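Local coordinates for peptidase M14 domain-containing protein (PDB 2QVP) that is probably a zinc-dependent hydrolase of the peptidase M14 family, perhaps a metallocarboxypeptidase, at residues 24-27 / 28-32; 86-89 / 90-94; 157-160 / 161-164; 257-260 / 261-265. One frame throughout, in Å; residues are numbered along the deposited sequence. Where two conformers were deposited one is given.

Interaction 1 (24-27 / 28-32)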
ATOM      1  N   ILE A  24      -4.351  17.158  -1.789  1.00 14.63           N
ATOM      2  CA  ILE A  24      -5.172  16.090  -2.364  1.00 13.76           C
ATOM      3  C   ILE A  24      -5.701  16.443  -3.765  1.00 12.77           C
ATOM      4  O   ILE A  24      -5.855  15.539  -4.596  1.00 11.53           O
ATOM      5  CB  ILE A  24      -6.308  15.651  -1.396  1.00 11.66           C
ATOM      6  CG1 ILE A  24      -6.835  14.271  -1.800  1.00 17.53           C
ATOM      7  CG2 ILE A  24      -7.404  16.731  -1.318  1.00  9.08           C
ATOM      8  CD1 ILE A  24      -7.849  13.651  -0.842  1.00 10.59           C
ATOM      9  N   GLN A  25      -5.946  17.727  -4.037  1.00 15.49           N
ATOM     10  CA  GLN A  25      -6.363  18.156  -5.384  1.00 14.61           C
ATOM     11  C   GLN A  25      -5.251  17.904  -6.409  1.00 12.34           C
ATOM     12  O   GLN A  25      -5.526  17.415  -7.518  1.00  8.22           O
ATOM     13  CB  GLN A  25      -6.800  19.634  -5.430  1.00 18.25           C
ATOM     14  CG  GLN A  25      -8.231  19.921  -4.917  1.00 19.57           C
ATOM     15  CD  GLN A  25      -8.794  21.288  -5.413  1.00 27.20           C
ATOM     16  OE1 GLN A  25      -8.074  22.105  -6.016  1.00 39.74           O
ATOM     17  NE2 GLN A  25     -10.101  21.521  -5.168  1.00 42.91           N
ATOM     18  N   ARG A  26      -4.016  18.270  -6.041  1.00 10.22           N
ATOM     19  CA  ARG A  26      -2.832  18.013  -6.847  1.00  8.35           C
ATOM     20  C   ARG A  26      -2.609  16.511  -7.010  1.00  9.04           C
ATOM     21  O   ARG A  26      -2.234  16.067  -8.100  1.00  9.88           O
ATOM     22  CB  ARG A  26      -1.565  18.668  -6.247  1.00  7.85           C
ATOM     23  CG  ARG A  26      -0.236  18.344  -7.010  1.00 11.11           C
ATOM     24  CD  ARG A  26      -0.235  18.839  -8.456  1.00 21.81           C
ATOM     25  NE  ARG A  26      -0.265  20.304  -8.490  1.00 22.43           N
ATOM     26  CZ  ARG A  26       0.781  21.098  -8.245  1.00 21.86           C
ATOM     27  NH1 ARG A  26       1.989  20.607  -7.975  1.00 25.08           N
ATOM     28  NH2 ARG A  26       0.621  22.416  -8.292  1.00 30.79           N
ATOM     29  N   PHE A  27      -2.771  15.757  -5.917  1.00 10.39           N
ATOM     30  CA  PHE A  27      -2.662  14.309  -5.939  1.00  6.54           C
ATOM     31  C   PHE A  27      -3.586  13.659  -6.988  1.00  7.91           C
ATOM     32  O   PHE A  27      -3.126  12.910  -7.863  1.00  9.54           O
ATOM     33  CB  PHE A  27      -2.940  13.693  -4.551  1.00 10.44           C
ATOM     34  CG  PHE A  27      -2.812  12.213  -4.559  1.00  6.97           C
ATOM     35  CD1 PHE A  27      -1.548  11.636  -4.618  1.00  6.05           C
ATOM     36  CD2 PHE A  27      -3.938  11.399  -4.611  1.00 11.82           C
ATOM     37  CE1 PHE A  27      -1.419  10.283  -4.702  1.00 14.33           C
ATOM     38  CE2 PHE A  27      -3.816  10.038  -4.704  1.00 11.33           C
ATOM     39  CZ  PHE A  27      -2.551   9.477  -4.754  1.00  6.68           C
ATOM     40  N   TYR A  28      -4.890  13.943  -6.901  1.00  7.40           N
ATOM     41  CA  TYR A  28      -5.851  13.390  -7.849  1.00  7.81           C
ATOM     42  C   TYR A  28      -5.613  13.895  -9.259  1.00  6.63           C
ATOM     43  O   TYR A  28      -5.788  13.141 -10.180  1.00  7.08           O
ATOM     44  CB  TYR A  28      -7.290  13.672  -7.435  1.00 10.58           C
ATOM     45  CG  TYR A  28      -7.818  12.863  -6.269  1.00  9.79           C
ATOM     46  CD1 TYR A  28      -7.836  11.472  -6.315  1.00 13.48           C
ATOM     47  CD2 TYR A  28      -8.439  13.490  -5.186  1.00 16.30           C
ATOM     48  CE1 TYR A  28      -8.407  10.729  -5.291  1.00 18.94           C
ATOM     49  CE2 TYR A  28      -9.002  12.759  -4.156  1.00 17.87           C
ATOM     50  CZ  TYR A  28      -8.982  11.381  -4.213  1.00 19.85           C
ATOM     51  OH  TYR A  28      -9.547  10.644  -3.208  1.00 18.63           O
ATOM     52  N   SER A  29      -5.187  15.143  -9.427  1.00  7.76           N
ATOM     53  CA  SER A  29      -4.831  15.642 -10.771  1.00  9.19           C
ATOM     54  C   SER A  29      -3.712  14.840 -11.437  1.00  9.75           C
ATOM     55  O   SER A  29      -3.843  14.399 -12.597  1.00  7.49           O
ATOM     56  CB  SER A  29      -4.398  17.088 -10.685  1.00 13.21           C
ATOM     57  OG  SER A  29      -5.532  17.869 -10.384  1.00 19.77           O
ATOM     58  N   LEU A  30      -2.635  14.607 -10.681  1.00  9.12           N
ATOM     59  CA  LEU A  30      -1.492  13.874 -11.204  1.00 10.76           C
ATOM     60  C   LEU A  30      -1.788  12.378 -11.374  1.00  8.96           C
ATOM     61  O   LEU A  30      -1.258  11.754 -12.290  1.00 11.34           O
ATOM     62  CB  LEU A  30      -0.239  14.106 -10.353  1.00 10.55           C
ATOM     63  CG  LEU A  30       0.208  15.565 -10.251  1.00  7.76           C
ATOM     64  CD1 LEU A  30       1.365  15.709  -9.239  1.00  8.64           C
ATOM     65  CD2 LEU A  30       0.547  16.196 -11.603  1.00  7.75           C
ATOM     66  N   LEU A  31      -2.635  11.837 -10.518  1.00  8.93           N
ATOM     67  CA  LEU A  31      -3.047  10.462 -10.594  1.00 10.01           C
ATOM     68  C   LEU A  31      -3.872  10.266 -11.868  1.00 10.63           C
ATOM     69  O   LEU A  31      -3.727   9.239 -12.507  1.00  9.67           O
ATOM     70  CB  LEU A  31      -3.863  10.071  -9.366  1.00 10.86           C
ATOM     71  CG  LEU A  31      -4.325   8.598  -9.275  1.00 10.74           C
ATOM     72  CD1 LEU A  31      -3.120   7.617  -9.194  1.00 13.17           C
ATOM     73  CD2 LEU A  31      -5.199   8.417  -8.112  1.00  6.65           C
ATOM     74  N   ALA A  32      -4.738  11.236 -12.210  1.00  9.81           N
ATOM     75  CA  ALA A  32      -5.539  11.170 -13.434  1.00  9.06           C
ATOM     76  C   ALA A  32      -4.650  11.164 -14.684  1.00  7.99           C
ATOM     77  O   ALA A  32      -4.949  10.448 -15.644  1.00  5.05           O
ATOM     78  CB  ALA A  32      -6.557  12.334 -13.512  1.00  9.09           C
TER
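The first turns of the amphipathic helix 24-38 bring Ile-24, Phe-27, Tyr-28 and Leu-31 together on one side. Ile-24 and Tyr-28, one turn apart, lie side by side and point the same way. CG1 of Ile-24, anti to the backbone N (chi1 -161°), lies against the CD2-CE2 side of the Tyr-28 ring and meets CE2 at 3.5 Å. Phe-27 turns its edge toward the face of Tyr-28; the centroids are 5.9 Å apart and the planes meet at 61°. Phe-27 CE2 also touches Leu-31 CD2 at 4.0 Å. The backbone bond from Tyr-28 N to Ile-24 O is 3.0 Å long. On the polar side, Gln-25 O is gripped twice: Ser-29 OG (2.9 Å) and Ser-29 N reach it from opposite faces of its plane. Arg-26 bends so that its CD packs on Leu-30 CD1 at 3.6 Å. With an alanine at Tyr-28, Ile-24 CG1 and the Phe-27 edge would probably lose their aromatic partner, and Pro-52 O its hydroxyl. That hydroxyl ties the helix to strand 51-57. Phe-27 and Leu-31 face helix 80-91, while Ile-24 and Tyr-28 lean on helix 110-115.

Interaction 2 (86-89 / 90-94)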
ATOM      1  N   LEU A  86       2.324   7.350  -6.894  1.00 12.83           N
ATOM      2  CA  LEU A  86       2.243   8.279  -8.000  1.00 15.97           C
ATOM      3  C   LEU A  86       3.600   8.308  -8.710  1.00 14.14           C
ATOM      4  O   LEU A  86       3.655   8.249  -9.942  1.00 10.16           O
ATOM      5  CB  LEU A  86       1.820   9.663  -7.481  1.00 16.89           C
ATOM      6  CG  LEU A  86       1.119  10.661  -8.360  1.00 21.70           C
ATOM      7  CD1 LEU A  86       0.910  11.947  -7.530  1.00 11.15           C
ATOM      8  CD2 LEU A  86       1.877  10.947  -9.614  1.00 32.85           C
ATOM      9  N   HIS A  87       4.691   8.363  -7.937  1.00 12.08           N
ATOM     10  CA  HIS A  87       6.045   8.365  -8.514  1.00 11.58           C
ATOM     11  C   HIS A  87       6.362   7.045  -9.271  1.00 11.83           C
ATOM     12  O   HIS A  87       6.955   7.062 -10.374  1.00  7.72           O
ATOM     13  CB  HIS A  87       7.105   8.708  -7.444  1.00  8.94           C
ATOM     14  CG  HIS A  87       8.496   8.759  -7.983  1.00 15.26           C
ATOM     15  ND1 HIS A  87       8.953   9.796  -8.765  1.00 22.03           N
ATOM     16  CD2 HIS A  87       9.526   7.880  -7.885  1.00 17.49           C
ATOM     17  CE1 HIS A  87      10.201   9.554  -9.130  1.00 17.11           C
ATOM     18  NE2 HIS A  87      10.569   8.398  -8.614  1.00 21.59           N
ATOM     19  N   PHE A  88       5.964   5.923  -8.679  1.00 10.48           N
ATOM     20  CA  PHE A  88       6.103   4.578  -9.279  1.00 11.35           C
ATOM     21  C   PHE A  88       5.434   4.543 -10.654  1.00 11.83           C
ATOM     22  O   PHE A  88       6.063   4.161 -11.644  1.00 10.47           O
ATOM     23  CB  PHE A  88       5.530   3.500  -8.305  1.00 12.39           C
ATOM     24  CG  PHE A  88       5.250   2.130  -8.932  1.00 12.95           C
ATOM     25  CD1 PHE A  88       6.278   1.251  -9.221  1.00 12.06           C
ATOM     26  CD2 PHE A  88       3.927   1.711  -9.153  1.00 18.03           C
ATOM     27  CE1 PHE A  88       6.009   0.005  -9.782  1.00 16.81           C
ATOM     28  CE2 PHE A  88       3.653   0.467  -9.715  1.00 16.89           C
ATOM     29  CZ  PHE A  88       4.694  -0.382 -10.023  1.00 13.24           C
ATOM     30  N   LEU A  89       4.176   4.976 -10.718  1.00 14.62           N
ATOM     31  CA  LEU A  89       3.405   4.967 -11.981  1.00 16.76           C
ATOM     32  C   LEU A  89       4.007   5.820 -13.070  1.00 17.19           C
ATOM     33  O   LEU A  89       4.012   5.426 -14.249  1.00 14.67           O
ATOM     34  CB  LEU A  89       1.955   5.440 -11.753  1.00 19.21           C
ATOM     35  CG  LEU A  89       1.003   4.574 -10.928  1.00 17.62           C
ATOM     36  CD1 LEU A  89      -0.339   5.268 -10.807  1.00 16.40           C
ATOM     37  CD2 LEU A  89       0.866   3.189 -11.561  1.00 15.32           C
ATOM     38  N   SER A  90       4.506   6.982 -12.661  1.00 16.84           N
ATOM     39  CA  SER A  90       5.092   7.944 -13.558  1.00 17.26           C
ATOM     40  C   SER A  90       6.328   7.375 -14.297  1.00 18.96           C
ATOM     41  O   SER A  90       6.609   7.768 -15.426  1.00 15.58           O
ATOM     42  CB  SER A  90       5.448   9.210 -12.777  1.00 15.74           C
ATOM     43  OG  SER A  90       6.675   9.044 -12.109  1.00 26.93           O
ATOM     44  N   GLN A  91       7.049   6.447 -13.648  1.00 18.49           N
ATOM     45  CA  GLN A  91       8.197   5.763 -14.257  1.00 19.13           C
ATOM     46  C   GLN A  91       7.795   4.560 -15.105  1.00 16.63           C
ATOM     47  O   GLN A  91       8.625   4.048 -15.818  1.00 17.00           O
ATOM     48  CB  GLN A  91       9.172   5.270 -13.180  1.00 19.57           C
ATOM     49  CG  GLN A  91       9.855   6.341 -12.308  1.00 21.40           C
ATOM     50  CD  GLN A  91      10.642   5.743 -11.098  1.00 26.84           C
ATOM     51  OE1 GLN A  91      11.646   6.323 -10.683  1.00 43.94           O
ATOM     52  NE2 GLN A  91      10.188   4.593 -10.544  1.00 27.52           N
ATOM     53  N   LEU A  92       6.549   4.092 -15.027  1.00 17.75           N
ATOM     54  CA  LEU A  92       6.153   2.879 -15.757  1.00 19.52           C
ATOM     55  C   LEU A  92       6.089   3.092 -17.244  1.00 22.88           C
ATOM     56  O   LEU A  92       5.834   4.177 -17.735  1.00 21.40           O
ATOM     57  CB  LEU A  92       4.840   2.266 -15.268  1.00 16.94           C
ATOM     58  CG  LEU A  92       4.804   1.672 -13.867  1.00 20.54           C
ATOM     59  CD1 LEU A  92       3.398   1.219 -13.601  1.00 19.67           C
ATOM     60  CD2 LEU A  92       5.794   0.525 -13.694  1.00 19.14           C
ATOM     61  N   ASP A  93       6.308   1.983 -17.922  1.00 26.34           N
ATOM     62  CA  ASP A  93       6.465   1.924 -19.347  1.00 29.26           C
ATOM     63  C   ASP A  93       5.168   1.569 -20.072  1.00 30.27           C
ATOM     64  O   ASP A  93       4.874   2.188 -21.105  1.00 33.20           O
ATOM     65  CB  ASP A  93       7.647   0.960 -19.738  1.00 32.42           C
ATOM     66  CG  ASP A  93       7.853  -0.275 -18.755  1.00 29.32           C
ATOM     67  OD1 ASP A  93       7.587  -0.211 -17.523  1.00 21.03           O
ATOM     68  OD2 ASP A  93       8.344  -1.309 -19.229  1.00 32.29           O
ATOM     69  N   GLY A  94       4.391   0.625 -19.529  1.00 28.19           N
ATOM     70  CA  GLY A  94       3.204   0.089 -20.225  1.00 29.25           C
ATOM     71  C   GLY A  94       3.502  -1.348 -20.671  1.00 29.80           C
ATOM     72  O   GLY A  94       2.607  -2.224 -20.641  1.00 29.51           O
TER
HETATM   73  O   HOH W   1       7.009  11.588 -10.013  1.00 26.09           O
HETATM   74  O   HOH W   2      13.152   7.877  -9.240  1.00 33.56           O
HETATM   75  O   HOH W   3       8.216   2.442 -11.639  1.00 25.73           O
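His-87 and Gln-91 meet one turn apart, with the imidazole and amide planes 55° to each other. His-87 CG is anti to the backbone N (chi1 -179°), which tips the outward-pointing ring toward Gln-91. Gln-91 runs extended beyond CG and brings OE1 to 3.1 Å from His-87 NE2. A water joins the same two atoms: it lies in the plane of the imidazole at NE2, 2.7 Å away, and donates to OE1. Another water sits 2.9 Å from His-87 ND1 and makes a weak bond to Ser-90 OG. A leucine in place of His-87 is likely to leave both waters without their ring nitrogens and Gln-91 OE1 without its polar neighbour. Ser-90 OG takes the cramped rotamer between backbone N and carbonyl carbon (chi1 81°). From there it donates to His-87 O at 2.6 Å. The contact lies at the C-terminal end of helix 80-91, the helix of the beta-alpha-beta unit that links strands 67-72 and 101-105. The backbone tightens here, as Leu-92 N bonds to Leu-89 O at 3.0 Å from well above the carbonyl plane. A third water receives an N-H from Gln-91 NE2 and donates to Phe-88 O. On the buried side, Leu-92 CG lies over one face of the Phe-88 ring. Leu-92 CD2 is 3.9 Å from Phe-88 CZ, and Leu-92 CD1 is 3.8 Å from Leu-89 CD2. Outside the turn, Leu-92 O accepts a bond from Arg-37 NH2. His-87 and Phe-88 also pack on helix 252-270, while Leu-89 packs against Leu-31 of helix 24-38.

Interaction 3 (157-160 / 161-164)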
ATOM      1  N   LEU A 157     -10.973  -7.494  -4.995  1.00 11.30           N
ATOM      2  CA  LEU A 157      -9.686  -7.210  -4.362  0.50  9.34           C
ATOM      3  C   LEU A 157      -8.902  -8.477  -4.037  1.00 10.62           C
ATOM      4  O   LEU A 157      -7.670  -8.449  -3.989  1.00 10.65           O
ATOM      5  CB  LEU A 157      -9.910  -6.368  -3.112  0.50  9.49           C
ATOM      6  CG  LEU A 157     -10.579  -5.013  -3.362  0.50  2.00           C
ATOM      7  CD1 LEU A 157     -11.060  -4.441  -2.050  0.50 10.91           C
ATOM      8  CD2 LEU A 157      -9.636  -4.030  -4.096  0.50  2.00           C
ATOM      9  N   GLN A 158      -9.617  -9.568  -3.784  1.00 10.49           N
ATOM     10  CA  GLN A 158      -9.002 -10.865  -3.532  1.00 10.59           C
ATOM     11  C   GLN A 158      -8.410 -11.422  -4.837  1.00 11.88           C
ATOM     12  O   GLN A 158      -7.263 -11.872  -4.853  1.00 10.82           O
ATOM     13  CB  GLN A 158     -10.004 -11.831  -2.902  1.00 11.71           C
ATOM     14  CG  GLN A 158     -10.436 -11.460  -1.463  1.00 13.87           C
ATOM     15  CD  GLN A 158     -11.644 -12.267  -0.960  1.00 13.43           C
ATOM     16  OE1 GLN A 158     -12.462 -12.743  -1.741  1.00 12.70           O
ATOM     17  NE2 GLN A 158     -11.743 -12.421   0.344  1.00  8.13           N
ATOM     18  N   VAL A 159      -9.182 -11.345  -5.923  1.00 12.17           N
ATOM     19  CA  VAL A 159      -8.703 -11.738  -7.249  1.00 14.28           C
ATOM     20  C   VAL A 159      -7.509 -10.870  -7.653  1.00 12.39           C
ATOM     21  O   VAL A 159      -6.503 -11.390  -8.127  1.00 11.44           O
ATOM     22  CB  VAL A 159      -9.808 -11.629  -8.352  1.00 14.42           C
ATOM     23  CG1 VAL A 159      -9.233 -11.871  -9.746  1.00 15.09           C
ATOM     24  CG2 VAL A 159     -10.957 -12.590  -8.070  1.00 14.97           C
ATOM     25  N   ALA A 160      -7.632  -9.570  -7.414  1.00 11.18           N
ATOM     26  CA  ALA A 160      -6.593  -8.570  -7.728  1.00 13.17           C
ATOM     27  C   ALA A 160      -5.262  -8.815  -7.015  1.00 12.67           C
ATOM     28  O   ALA A 160      -4.252  -8.422  -7.529  1.00 12.52           O
ATOM     29  CB  ALA A 160      -7.091  -7.170  -7.418  1.00  6.30           C
ATOM     30  N   SER A 161      -5.294  -9.435  -5.835  1.00 15.00           N
ATOM     31  CA  SER A 161      -4.111  -9.708  -5.022  1.00 14.67           C
ATOM     32  C   SER A 161      -3.751 -11.194  -4.877  1.00 15.65           C
ATOM     33  O   SER A 161      -2.965 -11.561  -4.009  1.00 16.25           O
ATOM     34  CB  SER A 161      -4.390  -9.163  -3.633  1.00 14.77           C
ATOM     35  OG  SER A 161      -5.469  -9.864  -3.073  1.00  9.59           O
ATOM     36  N   ARG A 162      -4.321 -12.034  -5.724  1.00 16.36           N
ATOM     37  CA  ARG A 162      -4.148 -13.479  -5.699  1.00 19.51           C
ATOM     38  C   ARG A 162      -2.668 -13.892  -5.625  1.00 17.12           C
ATOM     39  O   ARG A 162      -2.298 -14.808  -4.867  1.00 16.97           O
ATOM     40  CB  ARG A 162      -4.849 -14.015  -6.965  1.00 20.29           C
ATOM     41  CG  ARG A 162      -4.955 -15.507  -7.206  1.00 31.59           C
ATOM     42  CD  ARG A 162      -6.056 -15.811  -8.294  1.00 30.30           C
ATOM     43  NE  ARG A 162      -7.425 -15.465  -7.854  1.00 44.33           N
ATOM     44  CZ  ARG A 162      -8.169 -16.153  -6.968  1.00 51.89           C
ATOM     45  NH1 ARG A 162      -7.712 -17.266  -6.369  1.00 60.45           N
ATOM     46  NH2 ARG A 162      -9.390 -15.716  -6.650  1.00 49.03           N
ATOM     47  N   ASP A 163      -1.828 -13.197  -6.384  1.00 10.96           N
ATOM     48  CA  ASP A 163      -0.394 -13.486  -6.452  1.00 13.26           C
ATOM     49  C   ASP A 163       0.486 -12.577  -5.614  1.00 11.71           C
ATOM     50  O   ASP A 163       1.701 -12.738  -5.642  1.00 12.31           O
ATOM     51  CB  ASP A 163       0.036 -13.472  -7.921  1.00 12.04           C
ATOM     52  CG  ASP A 163      -0.709 -14.509  -8.705  1.00 16.22           C
ATOM     53  OD1 ASP A 163      -0.402 -15.686  -8.508  1.00 19.99           O
ATOM     54  OD2 ASP A 163      -1.642 -14.147  -9.457  1.00 22.27           O
ATOM     55  N   GLY A 164      -0.119 -11.674  -4.847  1.00 13.19           N
ATOM     56  CA  GLY A 164       0.616 -10.759  -3.985  1.00 12.70           C
ATOM     57  C   GLY A 164      -0.098  -9.468  -3.611  1.00 10.94           C
ATOM     58  O   GLY A 164      -0.788  -8.905  -4.416  1.00  9.33           O
TER
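Ser-161 turns its hydroxyl back onto the last turn of helix 154-160. The shortest polar link is from Ser-161 OG to Leu-157 O, 2.8 Å long. It lies in the carbonyl plane, on a lone pair. The torsion makes this possible: OG sits between the backbone N and the carbonyl carbon (chi1 63°), facing the preceding turn. The backbone bonds are poorer. Ser-161 N reaches Leu-157 O only weakly, and it approaches Gln-158 O at 3.3 Å from far above the carbonyl plane. Arg-162 N makes a weak bond to Val-159 O, also 3.3 Å long. The serine hydroxyl therefore supplements a fading set of main-chain bonds.

The remaining contact is van der Waals: Val-159 CG2 touches Arg-162 NH2 at 3.8 Å, at the edge of the guanidinium and near its plane. Arg-162 bends at chi3 (-66°), which brings the guanidinium edge back to the valine. Its CB also rests 3.3 Å from Val-159 O.

Beyond the segments, Val-159 O accepts from Asn-67 ND2, and Asp-163 OD2 accepts from Asn-67 N. Ser-161 packs on Leu-233 of helix 229-235 and on Leu-69.

Gly-164 N bonds to Ser-161 O at 3.0 Å, closing a type I beta turn. Gly-164 has backbone angles that call for glycine. The arrangement is a helix C-terminus passing through a tight turn into strand 165-171 of the central sheet.

Interaction 4 (257-260 / 261-265)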
ATOM      1  N   LEU A 257      10.731   8.125  -2.770  1.00 11.80           N
ATOM      2  CA  LEU A 257      11.564   7.285  -3.639  1.00 11.29           C
ATOM      3  C   LEU A 257      11.657   5.853  -3.153  1.00 10.20           C
ATOM      4  O   LEU A 257      11.628   4.942  -3.975  1.00 10.90           O
ATOM      5  CB  LEU A 257      12.951   7.894  -3.832  1.00 10.93           C
ATOM      6  CG  LEU A 257      12.965   9.230  -4.571  1.00  9.31           C
ATOM      7  CD1 LEU A 257      14.322   9.963  -4.431  1.00  6.60           C
ATOM      8  CD2 LEU A 257      12.577   9.009  -6.031  1.00 17.69           C
ATOM      9  N   ALA A 258      11.759   5.669  -1.834  1.00  9.62           N
ATOM     10  CA  ALA A 258      11.845   4.360  -1.211  1.00  7.52           C
ATOM     11  C   ALA A 258      10.588   3.563  -1.416  1.00 11.11           C
ATOM     12  O   ALA A 258      10.641   2.362  -1.694  1.00 14.37           O
ATOM     13  CB  ALA A 258      12.135   4.508   0.293  1.00  6.90           C
ATOM     14  N   ASN A 259       9.442   4.220  -1.255  1.00 11.58           N
ATOM     15  CA  ASN A 259       8.165   3.584  -1.530  1.00 12.06           C
ATOM     16  C   ASN A 259       8.080   3.067  -2.973  1.00 11.59           C
ATOM     17  O   ASN A 259       7.769   1.892  -3.203  1.00 11.97           O
ATOM     18  CB  ASN A 259       7.004   4.530  -1.179  1.00 12.73           C
ATOM     19  CG  ASN A 259       6.642   4.459   0.291  1.00 16.59           C
ATOM     20  OD1 ASN A 259       5.932   3.561   0.696  1.00 21.07           O
ATOM     21  ND2 ASN A 259       7.107   5.412   1.085  1.00 18.88           N
ATOM     22  N   ALA A 260       8.377   3.935  -3.928  1.00 12.91           N
ATOM     23  CA  ALA A 260       8.383   3.566  -5.357  1.00 14.65           C
ATOM     24  C   ALA A 260       9.337   2.401  -5.661  1.00 14.77           C
ATOM     25  O   ALA A 260       9.026   1.542  -6.490  1.00 15.05           O
ATOM     26  CB  ALA A 260       8.768   4.755  -6.193  1.00 15.18           C
ATOM     27  N   ALA A 261      10.496   2.414  -4.992  1.00 15.00           N
ATOM     28  CA  ALA A 261      11.563   1.396  -5.105  1.00 14.41           C
ATOM     29  C   ALA A 261      11.058   0.029  -4.649  1.00 13.02           C
ATOM     30  O   ALA A 261      11.300  -0.981  -5.317  1.00 14.89           O
ATOM     31  CB  ALA A 261      12.754   1.809  -4.280  1.00 14.57           C
ATOM     32  N   ALA A 262      10.373   0.013  -3.506  1.00 13.35           N
ATOM     33  CA  ALA A 262       9.747  -1.204  -2.973  1.00 13.20           C
ATOM     34  C   ALA A 262       8.666  -1.738  -3.934  1.00 12.97           C
ATOM     35  O   ALA A 262       8.575  -2.945  -4.121  1.00 13.76           O
ATOM     36  CB  ALA A 262       9.153  -0.950  -1.600  1.00 14.02           C
HETATM   37  N   MSE A 263       7.866  -0.842  -4.548  1.00 15.50           N
HETATM   38  CA  MSE A 263       6.831  -1.244  -5.525  1.00 13.53           C
HETATM   39  C   MSE A 263       7.460  -1.874  -6.756  1.00 12.37           C
HETATM   40  O   MSE A 263       6.986  -2.916  -7.239  1.00 13.06           O
HETATM   41  CB  MSE A 263       5.929  -0.072  -5.921  1.00 16.48           C
HETATM   42  CG  MSE A 263       5.104   0.456  -4.776  1.00 15.99           C
HETATM   43 SE   MSE A 263       4.271   2.150  -5.099  0.75  7.80          SE
HETATM   44  CE  MSE A 263       4.017   2.740  -3.277  1.00 17.28           C
ATOM     45  N   ASN A 264       8.541  -1.268  -7.235  1.00 13.72           N
ATOM     46  CA  ASN A 264       9.340  -1.834  -8.339  1.00 15.37           C
ATOM     47  C   ASN A 264       9.876  -3.223  -8.027  1.00 15.58           C
ATOM     48  O   ASN A 264       9.759  -4.110  -8.856  1.00 15.77           O
ATOM     49  CB  ASN A 264      10.545  -0.952  -8.692  1.00 15.56           C
ATOM     50  CG  ASN A 264      10.158   0.331  -9.415  1.00 20.85           C
ATOM     51  OD1 ASN A 264       9.194   0.370 -10.189  1.00 29.23           O
ATOM     52  ND2 ASN A 264      10.940   1.389  -9.184  1.00 32.31           N
ATOM     53  N   THR A 265      10.460  -3.398  -6.840  1.00 13.22           N
ATOM     54  CA  THR A 265      11.012  -4.689  -6.400  1.00 12.63           C
ATOM     55  C   THR A 265       9.922  -5.730  -6.247  1.00 12.84           C
ATOM     56  O   THR A 265      10.113  -6.869  -6.652  1.00 11.06           O
ATOM     57  CB  THR A 265      11.765  -4.550  -5.067  1.00 12.80           C
ATOM     58  OG1 THR A 265      12.743  -3.513  -5.192  1.00 15.24           O
ATOM     59  CG2 THR A 265      12.465  -5.837  -4.687  1.00 16.23           C
TER
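The backbone is regular alpha-helix, with bonds of 2.9 to 3.0 Å from the N atoms of Ala-261, Ala-262, Met-263 and Asn-264 to the O atoms of Leu-257, Ala-258, Asn-259 and Ala-260. The side chains are mostly small. Ala-261 CB comes to 3.3 Å from Leu-257 O, and Ala-262 CB lies 3.5 Å from Asn-259 O. Met-263, present as selenomethionine, has the longest side chain here. Its CG stands anti to the carbonyl carbon (chi1 -65°) and the chain then runs extended. The chain passes alongside the Asn-259 carbonyl, with CG 3.4 Å from Asn-259 O. The terminal CE ends 4.1 Å from Asn-259 CB. Asn-264 folds its amide near Ala-260 O, but ND2 is badly angled for a bond there. One turn on, Thr-265 OG1 donates to Ala-261 O at 2.9 Å. Thr-265 N reaches the same oxygen from the opposite face of its plane.

Asn-259 ND2 bonds to Arg-255 O and Thr-246 OG1, which fixes the amide. This side chain lies about 8 Å from that of Glu-245, the predicted proton donor/acceptor. Helix 252-270 packs with Ala-260 against His-87 and Ala-262 against Leu-195, while Met-263 lies on Leu-166 and Cys-168 of strand 165-171.

The contact is thus held by main-chain bonds, with alanine methyls resting against carbonyl oxygens about one turn back. The small alanines probably allow close approach to helices 80-91 and 190-200.

Interactions 1, 2 and 4 form a chain of touching helices. Interaction 1 meets interaction 2 through Leu-30 CB and Leu-86 CD1, 3.7 Å apart. Interaction 2 in turn meets interaction 4, where Phe-88 CD1 lies 3.6 Å from Met-263 CB. Helix 80-91 thus stands between helices 24-38 and 252-270. The centres of interactions 1 and 4 are about 20 Å apart, with no direct touch. Interaction 3 is separate: its nearest atoms are about 10 Å from interaction 4 and about 12 Å from interaction 2. Interaction 4 approaches the predicted active-site residue Glu-245, whereas interactions 1, 2 and 3 lie away from it.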